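Local atomic coordinates of catechol 1,2-dioxygenase (PDB entry 5VXT), a protein that probably catalyses the iron(III)-dependent intradiol ring cleavage of catechol by dioxygen to give cis,cis-muconate. Residues 242-245 against 249-252. Sequence-based numbering, arbitrary orientation.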
loop_
_atom_site.group_PDB
_atom_site.type_symbol
_atom_site.label_atom_id
_atom_site.label_comp_id
_atom_site.label_asym_id
_atom_site.label_seq_id
_atom_site.Cartn_x
_atom_site.Cartn_y
_atom_site.Cartn_z
ATOM N N PHE B 242 12.124 25.108 1.044
ATOM C CA PHE B 242 11.649 25.332 2.398
ATOM C C PHE B 242 12.121 26.705 2.841
ATOM O O PHE B 242 13.274 27.062 2.590
ATOM C CB PHE B 242 12.237 24.324 3.391
ATOM C CG PHE B 242 11.591 22.984 3.364
ATOM C CD1 PHE B 242 10.256 22.852 3.037
ATOM C CD2 PHE B 242 12.320 21.860 3.700
ATOM C CE1 PHE B 242 9.652 21.598 3.028
ATOM C CE2 PHE B 242 11.717 20.591 3.693
ATOM C CZ PHE B 242 10.389 20.479 3.352
ATOM N N VAL B 243 11.268 27.452 3.542
ATOM C CA VAL B 243 11.722 28.660 4.245
ATOM C C VAL B 243 11.282 28.577 5.699
ATOM O O VAL B 243 10.082 28.508 5.991
ATOM C CB VAL B 243 11.206 29.956 3.603
ATOM C CG1 VAL B 243 11.837 31.169 4.300
ATOM C CG2 VAL B 243 11.556 29.994 2.121
ATOM N N THR B 244 12.251 28.612 6.609
ATOM C CA THR B 244 11.998 28.454 8.034
ATOM C C THR B 244 12.571 29.642 8.786
ATOM O O THR B 244 13.683 30.086 8.488
ATOM C CB THR B 244 12.630 27.169 8.556
ATOM O OG1 THR B 244 12.172 26.071 7.766
ATOM C CG2 THR B 244 12.264 26.937 10.021
ATOM N N SER B 245 11.815 30.150 9.760
ATOM C CA SER B 245 12.249 31.275 10.584
ATOM C C SER B 245 11.286 31.445 11.749
ATOM O O SER B 245 10.073 31.289 11.580
ATOM C CB SER B 245 12.307 32.576 9.775
ATOM O OG SER B 245 11.003 32.980 9.401
ATOM N N ARG B 249 5.366 30.927 9.895
ATOM C CA ARG B 249 5.066 29.537 9.591
ATOM C C ARG B 249 6.034 29.015 8.532
ATOM O O ARG B 249 6.568 29.777 7.718
ATOM C CB ARG B 249 3.613 29.401 9.134
ATOM C CG ARG B 249 2.626 29.983 10.138
ATOM C CD ARG B 249 1.183 29.807 9.702
ATOM N NE ARG B 249 0.945 30.234 8.327
ATOM C CZ ARG B 249 -0.058 29.779 7.578
ATOM N NH1 ARG B 249 -0.902 28.879 8.082
ATOM N NH2 ARG B 249 -0.215 30.203 6.328
ATOM N N LYS B 250 6.291 27.705 8.568
ATOM C CA LYS B 250 7.256 27.122 7.642
ATOM C C LYS B 250 6.651 27.058 6.244
ATOM O O LYS B 250 5.585 26.465 6.041
ATOM C CB LYS B 250 7.697 25.731 8.104
ATOM C CG LYS B 250 8.690 25.076 7.148
ATOM C CD LYS B 250 9.338 23.831 7.725
ATOM C CE LYS B 250 10.085 23.056 6.635
ATOM N NZ LYS B 250 10.747 21.802 7.121
ATOM N N LEU B 251 7.325 27.664 5.277
ATOM C CA LEU B 251 6.832 27.720 3.909
ATOM C C LEU B 251 7.410 26.561 3.108
ATOM O O LEU B 251 8.631 26.377 3.058
ATOM C CB LEU B 251 7.190 29.054 3.243
ATOM C CG LEU B 251 6.826 29.149 1.751
ATOM C CD1 LEU B 251 5.320 29.028 1.496
ATOM C CD2 LEU B 251 7.380 30.481 1.189
ATOM N N THR B 252 6.528 25.774 2.499
ATOM C CA THR B 252 6.912 24.761 1.532
ATOM C C THR B 252 6.378 25.215 0.187
ATOM O O THR B 252 5.176 25.461 0.055
ATOM C CB THR B 252 6.327 23.390 1.876
ATOM O OG1 THR B 252 6.748 22.998 3.192
ATOM C CG2 THR B 252 6.771 22.359 0.838
HETATM O O HOH W 1 8.968 30.783 7.826
HETATM O O HOH W 2 12.326 23.581 9.087
#
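K250 lays the last part of its side chain over one face of the F242 ring, a cation-pi contact in which NZ stands 3.8 Å from the ring centroid, 12° off the normal. CE lies above the same face, 3.6 Å from CG of F242, so the methylene adds a CH-pi contact to the cation-pi one. The reach depends on an extended lysine chain, with CG anti to the backbone N (chi1 179°) and every later torsion near 180°; CD passes OG1 of T244 at 3.6 Å. A water then joins the two polar ends, donating to OG1 of T244 and accepting from NZ of K250. T252 flanks the ring at its rim, OG1 coming 3.2 Å from CE1 of F242. W170 and Y124 also meet this ring, Y124 edge-to-face. The backbones beneath form a beta hairpin, strands 238-244 and 251-256, in the dioxygenase domain, which makes lysine and ring a diagonal cross-strand pair: K250 lies opposite T244, and F242 opposite T252 in a non-hydrogen-bonded pair. Within these segments V243 and L251 form an antiparallel hydrogen-bonded pair: N of V243 bonds to O of L251 (2.9 Å), and N of L251 returns one to O of V243 (3.0 Å). Their side chains occupy the face remote from F242 and T252, with the two CB atoms 4.1 Å apart and F302 touching both. Toward the turn, a second water bridges O of V243 and O of R249, while outside partners hold the R249 guanidinium, NE by a hydrogen bond to OG1 of T305 and NH2 by a salt bridge to D106.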